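Local coordinates for protein alkaline phosphatase (Antarctic bacterium, PDB 2W5V) that probably hydrolyses phosphate monoesters as a zinc- and magnesium-dependent alkaline phosphatase, working through a phosphorylated enzyme intermediate, at residues B[55-60]-B[273-278]; B[63-68]-B[283-288]. The protein carries 1 engineered substitution. All coordinates share one frame; numbering follows the deposited sequence.

Contact 1: B[55-60]-B[273-278]; sequences YFKSGT and EINDFD. Unlike the reference sequence in segment 55-60: Ser-58 (reference Glu).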
loop_
_atom_site.group_PDB
_atom_site.type_symbol
_atom_site.label_atom_id
_atom_site.label_comp_id
_atom_site.label_asym_id
_atom_site.label_seq_id
_atom_site.Cartn_x
_atom_site.Cartn_y
_atom_site.Cartn_z
ATOM N N TYR B 55 -15.218 0.612 1.223
ATOM C CA TYR B 55 -16.193 0.236 2.252
ATOM C C TYR B 55 -17.220 1.319 2.550
ATOM O O TYR B 55 -18.334 1.026 3.005
ATOM C CB TYR B 55 -15.478 -0.131 3.551
ATOM C CG TYR B 55 -14.622 -1.369 3.438
ATOM C CD1 TYR B 55 -13.288 -1.276 3.072
ATOM C CD2 TYR B 55 -15.150 -2.632 3.681
ATOM C CE1 TYR B 55 -12.493 -2.391 2.959
ATOM C CE2 TYR B 55 -14.357 -3.771 3.566
ATOM C CZ TYR B 55 -13.026 -3.639 3.201
ATOM O OH TYR B 55 -12.214 -4.745 3.078
ATOM N N PHE B 56 -16.846 2.571 2.319
ATOM C CA PHE B 56 -17.699 3.688 2.714
ATOM C C PHE B 56 -18.120 4.571 1.548
ATOM O O PHE B 56 -18.556 5.699 1.743
ATOM C CB PHE B 56 -17.005 4.522 3.793
ATOM C CG PHE B 56 -16.808 3.783 5.079
ATOM C CD1 PHE B 56 -15.594 3.204 5.383
ATOM C CD2 PHE B 56 -17.854 3.652 5.979
ATOM C CE1 PHE B 56 -15.414 2.519 6.567
ATOM C CE2 PHE B 56 -17.678 2.967 7.162
ATOM C CZ PHE B 56 -16.455 2.397 7.456
ATOM N N LYS B 57 -17.993 4.053 0.335
ATOM C CA LYS B 57 -18.457 4.779 -0.832
ATOM C C LYS B 57 -19.494 3.955 -1.579
ATOM O O LYS B 57 -19.369 2.737 -1.680
ATOM C CB LYS B 57 -17.292 5.108 -1.767
ATOM C CG LYS B 57 -17.672 6.105 -2.840
ATOM C CD LYS B 57 -16.503 6.485 -3.726
ATOM C CE LYS B 57 -16.882 7.696 -4.573
ATOM N NZ LYS B 57 -15.917 7.965 -5.675
ATOM N N SER B 58 -20.522 4.615 -2.099
ATOM C CA SER B 58 -21.484 3.943 -2.960
ATOM C C SER B 58 -20.818 3.618 -4.297
ATOM O O SER B 58 -20.197 4.478 -4.921
ATOM C CB SER B 58 -22.716 4.825 -3.171
ATOM O OG SER B 58 -23.522 4.331 -4.224
ATOM N N GLY B 59 -20.930 2.369 -4.729
ATOM C CA GLY B 59 -20.323 1.953 -5.979
ATOM C C GLY B 59 -18.831 1.699 -5.874
ATOM O O GLY B 59 -18.223 1.911 -4.825
ATOM N N THR B 60 -18.239 1.249 -6.973
ATOM C CA THR B 60 -16.827 0.884 -7.003
ATOM C C THR B 60 -15.937 2.122 -7.090
ATOM O O THR B 60 -16.261 3.067 -7.807
ATOM C CB THR B 60 -16.541 -0.025 -8.206
ATOM O OG1 THR B 60 -17.478 -1.109 -8.210
ATOM C CG2 THR B 60 -15.134 -0.580 -8.138
ATOM N N GLU B 273 -13.995 13.418 2.349
ATOM C CA GLU B 273 -13.016 14.133 1.534
ATOM C C GLU B 273 -12.331 13.193 0.534
ATOM O O GLU B 273 -12.116 13.558 -0.622
ATOM C CB GLU B 273 -11.983 14.859 2.401
ATOM C CG GLU B 273 -12.558 15.974 3.302
ATOM C CD GLU B 273 -13.217 17.117 2.525
ATOM O OE1 GLU B 273 -12.678 17.526 1.478
ATOM O OE2 GLU B 273 -14.272 17.622 2.971
ATOM N N ILE B 274 -11.992 11.984 0.959
ATOM C CA ILE B 274 -11.314 11.085 0.030
ATOM C C ILE B 274 -12.297 10.496 -0.982
ATOM O O ILE B 274 -11.919 10.196 -2.110
ATOM C CB ILE B 274 -10.475 9.992 0.724
ATOM C CG1 ILE B 274 -9.568 9.308 -0.309
ATOM C CG2 ILE B 274 -11.363 8.989 1.418
ATOM C CD1 ILE B 274 -8.543 8.371 0.287
ATOM N N ASN B 275 -13.557 10.344 -0.585
ATOM C CA ASN B 275 -14.592 9.960 -1.540
ATOM C C ASN B 275 -14.706 10.985 -2.674
ATOM O O ASN B 275 -14.865 10.617 -3.841
ATOM C CB ASN B 275 -15.946 9.771 -0.848
ATOM C CG ASN B 275 -16.082 8.400 -0.191
ATOM O OD1 ASN B 275 -15.212 7.538 -0.336
ATOM N ND2 ASN B 275 -17.179 8.194 0.528
ATOM N N ASP B 276 -14.633 12.268 -2.320
ATOM C CA ASP B 276 -14.646 13.351 -3.306
ATOM C C ASP B 276 -13.414 13.269 -4.215
ATOM O O ASP B 276 -13.514 13.426 -5.437
ATOM C CB ASP B 276 -14.694 14.714 -2.600
ATOM C CG ASP B 276 -14.625 15.877 -3.571
ATOM O OD1 ASP B 276 -15.522 15.985 -4.434
ATOM O OD2 ASP B 276 -13.671 16.684 -3.470
ATOM N N PHE B 277 -12.253 13.018 -3.614
ATOM C CA PHE B 277 -11.010 12.855 -4.365
ATOM C C PHE B 277 -11.125 11.720 -5.389
ATOM O O PHE B 277 -10.713 11.866 -6.540
ATOM C CB PHE B 277 -9.837 12.596 -3.411
ATOM C CG PHE B 277 -8.511 12.448 -4.107
ATOM C CD1 PHE B 277 -7.833 13.570 -4.589
ATOM C CD2 PHE B 277 -7.937 11.194 -4.276
ATOM C CE1 PHE B 277 -6.603 13.438 -5.238
ATOM C CE2 PHE B 277 -6.706 11.045 -4.920
ATOM C CZ PHE B 277 -6.036 12.178 -5.404
ATOM N N ASP B 278 -11.710 10.597 -4.978
ATOM C CA ASP B 278 -11.919 9.491 -5.905
ATOM C C ASP B 278 -12.819 9.887 -7.075
ATOM O O ASP B 278 -12.636 9.413 -8.194
ATOM C CB ASP B 278 -12.493 8.254 -5.198
ATOM C CG ASP B 278 -12.602 7.061 -6.136
ATOM O OD1 ASP B 278 -11.557 6.457 -6.464
ATOM O OD2 ASP B 278 -13.730 6.739 -6.568
#

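Contact 2: B[63-68]-B[283-288]; sequences YTQFKN and TALAFA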
loop_
_atom_site.group_PDB
_atom_site.type_symbol
_atom_site.label_atom_id
_atom_site.label_comp_id
_atom_site.label_asym_id
_atom_site.label_seq_id
_atom_site.Cartn_x
_atom_site.Cartn_y
_atom_site.Cartn_z
ATOM N N TYR B 63 -10.244 4.117 -8.092
ATOM C CA TYR B 63 -8.966 3.447 -7.860
ATOM C C TYR B 63 -8.859 2.111 -8.611
ATOM O O TYR B 63 -7.780 1.747 -9.075
ATOM C CB TYR B 63 -8.728 3.207 -6.362
ATOM C CG TYR B 63 -8.278 4.426 -5.592
ATOM C CD1 TYR B 63 -9.146 5.087 -4.734
ATOM C CD2 TYR B 63 -6.989 4.918 -5.728
ATOM C CE1 TYR B 63 -8.738 6.219 -4.030
ATOM C CE2 TYR B 63 -6.566 6.047 -5.029
ATOM C CZ TYR B 63 -7.444 6.692 -4.180
ATOM O OH TYR B 63 -7.029 7.810 -3.476
ATOM N N THR B 64 -9.963 1.372 -8.722
ATOM C CA THR B 64 -9.898 0.026 -9.299
ATOM C C THR B 64 -9.574 0.010 -10.797
ATOM O O THR B 64 -9.289 -1.042 -11.361
ATOM C CB THR B 64 -11.190 -0.783 -9.072
ATOM O OG1 THR B 64 -12.283 -0.113 -9.708
ATOM C CG2 THR B 64 -11.468 -0.939 -7.587
ATOM N N GLN B 65 -9.634 1.169 -11.437
ATOM C CA GLN B 65 -9.264 1.266 -12.848
ATOM C C GLN B 65 -7.758 1.129 -13.073
ATOM O O GLN B 65 -7.323 0.878 -14.193
ATOM C CB GLN B 65 -9.748 2.589 -13.447
ATOM C CG GLN B 65 -11.251 2.761 -13.467
ATOM C CD GLN B 65 -11.690 4.006 -14.212
ATOM O OE1 GLN B 65 -11.333 4.208 -15.375
ATOM N NE2 GLN B 65 -12.472 4.849 -13.548
ATOM N N PHE B 66 -6.958 1.306 -12.022
ATOM C CA PHE B 66 -5.503 1.307 -12.186
ATOM C C PHE B 66 -4.894 -0.089 -12.178
ATOM O O PHE B 66 -5.295 -0.945 -11.396
ATOM C CB PHE B 66 -4.820 2.143 -11.095
ATOM C CG PHE B 66 -5.035 3.622 -11.229
ATOM C CD1 PHE B 66 -5.980 4.275 -10.446
ATOM C CD2 PHE B 66 -4.282 4.368 -12.125
ATOM C CE1 PHE B 66 -6.171 5.638 -10.567
ATOM C CE2 PHE B 66 -4.468 5.737 -12.245
ATOM C CZ PHE B 66 -5.411 6.367 -11.469
ATOM N N LYS B 67 -3.912 -0.302 -13.043
ATOM C CA LYS B 67 -3.163 -1.550 -13.066
ATOM C C LYS B 67 -1.741 -1.305 -12.564
ATOM O O LYS B 67 -1.222 -2.036 -11.712
ATOM C CB LYS B 67 -3.125 -2.117 -14.488
ATOM C CG LYS B 67 -4.491 -2.458 -15.047
ATOM C CD LYS B 67 -5.216 -3.412 -14.108
ATOM C CE LYS B 67 -6.615 -3.743 -14.583
ATOM N NZ LYS B 67 -7.303 -4.656 -13.615
ATOM N N ASN B 68 -1.108 -0.269 -13.105
ATOM C CA ASN B 68 0.265 0.064 -12.745
ATOM C C ASN B 68 0.324 0.778 -11.401
ATOM O O ASN B 68 -0.226 1.868 -11.253
ATOM C CB ASN B 68 0.890 0.931 -13.834
ATOM C CG ASN B 68 0.978 0.207 -15.162
ATOM O OD1 ASN B 68 1.318 -0.978 -15.206
ATOM N ND2 ASN B 68 0.666 0.906 -16.248
ATOM N N THR B 283 -12.934 11.596 -13.011
ATOM C CA THR B 283 -12.967 12.663 -14.003
ATOM C C THR B 283 -11.705 12.649 -14.865
ATOM O O THR B 283 -11.772 12.689 -16.093
ATOM C CB THR B 283 -13.095 14.031 -13.323
ATOM O OG1 THR B 283 -14.317 14.075 -12.581
ATOM C CG2 THR B 283 -13.082 15.145 -14.350
ATOM N N ALA B 284 -10.548 12.598 -14.218
ATOM C CA ALA B 284 -9.286 12.596 -14.948
ATOM C C ALA B 284 -9.210 11.372 -15.854
ATOM O O ALA B 284 -8.838 11.480 -17.022
ATOM C CB ALA B 284 -8.127 12.601 -13.990
ATOM N N LEU B 285 -9.554 10.208 -15.303
ATOM C CA LEU B 285 -9.459 8.952 -16.046
ATOM C C LEU B 285 -10.426 8.909 -17.221
ATOM O O LEU B 285 -10.100 8.377 -18.280
ATOM C CB LEU B 285 -9.690 7.751 -15.123
ATOM C CG LEU B 285 -8.574 7.445 -14.131
ATOM C CD1 LEU B 285 -8.933 6.228 -13.281
ATOM C CD2 LEU B 285 -7.281 7.210 -14.885
ATOM N N ALA B 286 -11.616 9.468 -17.035
ATOM C CA ALA B 286 -12.588 9.515 -18.124
ATOM C C ALA B 286 -12.017 10.323 -19.289
ATOM O O ALA B 286 -12.134 9.929 -20.448
ATOM C CB ALA B 286 -13.897 10.112 -17.650
ATOM N N PHE B 287 -11.382 11.447 -18.985
ATOM C CA PHE B 287 -10.739 12.212 -20.047
ATOM C C PHE B 287 -9.593 11.442 -20.691
ATOM O O PHE B 287 -9.476 11.412 -21.911
ATOM C CB PHE B 287 -10.205 13.550 -19.548
ATOM C CG PHE B 287 -9.443 14.304 -20.598
ATOM C CD1 PHE B 287 -10.115 14.940 -21.629
ATOM C CD2 PHE B 287 -8.059 14.362 -20.572
ATOM C CE1 PHE B 287 -9.421 15.633 -22.612
ATOM C CE2 PHE B 287 -7.362 15.055 -21.551
ATOM C CZ PHE B 287 -8.043 15.685 -22.570
ATOM N N ALA B 288 -8.742 10.839 -19.864
ATOM C CA ALA B 288 -7.561 10.133 -20.355
ATOM C C ALA B 288 -7.909 8.978 -21.278
ATOM O O ALA B 288 -7.203 8.719 -22.249
ATOM C CB ALA B 288 -6.721 9.637 -19.192
#

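Contact 1: B[55-60]-B[273-278]
Lys-57 reaches helix 267-291 with CG anti to its backbone N (chi1 -168°) and the rest of the chain fully extended. Asp-278 also turns CG away from its own N (chi1 -175°), which brings OD2 up to the lysine tip. The contact ties the loop between helix 47-52 and strand 68-73 to a long helix of the alkaline phosphatase alpha/beta fold. Its centre is a salt bridge, Lys-57 NZ to Asp-278 OD2 at 2.7 Å. The lysine comes to the anti lone pair of OD2, away from the other carboxylate oxygen. NZ has a second acidic partner in Asp-279, and the backbone N of Asn-62 binds Asp-278 OD2. These bonds fix the rotation of Asp-278, and the two acids would be expected to keep the lysine charged. A weak bond of 3.4 Å also runs from Lys-57 NZ to Asn-275 O, on the helix backbone.

Asn-275 slides past the lysine in the opposite direction. Its OD1 lies 3.5 Å from Lys-57 CB, against the aliphatic chain, and has no polar partner in the model although the contact buries it. The other end of the amide is engaged: ND2 donates to Phe-56 O at 3.1 Å. Phe-56 O lies nearly in the amide plane of Asn-275, whereas ND2 sits above the carbonyl plane of Phe-56, 47° out of it.

Contact 2: B[63-68]-B[283-288]
Gln-65 and Phe-66 meet Leu-285 of helix 267-291, which inserts its branched end between them. The glutamine can be followed outward from its backbone. CB lies 3.7 Å from Leu-285 CD1, and CG passes the same methyl at a longer distance. CD comes as close as CB, again at 3.7 Å from Leu-285 CD1. At the tip, NE2 and OE1 both stay near this methyl, and OE1 is also 3.9 Å from Leu-285 CB. The whole side chain therefore lies along one methyl group. Its polar end looks to other partners: OE1 is hydrogen-bonded to Lys-289 NZ, one helical turn beyond Leu-285, and NE2 makes a weak bond to Asn-62. These bonds help hold the amide while its carbon atoms pack on the leucine.

Phe-66 brings the far end of its ring. Its CE1 is 3.9 Å from Leu-285 CD1, and CZ is 4.0 Å from both CD1 and CD2 of Leu-285. The approach to the ring is oblique. With CD1 anti to CA, the leucine extends that methyl furthest from its backbone, where it touches both Gln-65 and Phe-66; of these two, CD2 meets the Phe-66 ring alone. Val-296, Val-298 and Tyr-347 of the central sheet also pack against Leu-285 or Phe-66. The residues leading into strand 68-73 thus pack against the helix side chain that points to them. They add to the apolar layer between helix 267-291 and the central sheet, as in the layered alpha/beta fold of alkaline phosphatases.

Both contacts join the loop between helix 47-52 and strand 68-73 to helix 267-291, and the later loop segment, 63-68, meets the later part of the helix, 283-288. Contact 1 is only partly buried and depends on charge and amide groups. Contact 2 is buried and mainly apolar, near the central sheet and strand 68-73. Their centres are 14 Å apart. Tyr-63 connects them: its N lies 3.1 Å from Asp-278 OD1, a probable hydrogen bond, and its OH packs on Phe-277 CE2. The second subunit reaches both loop segments, at Tyr-55 in one and at Tyr-63, Lys-67 and Asn-68 in the other. The same loop thus faces the helix and the dimer partner.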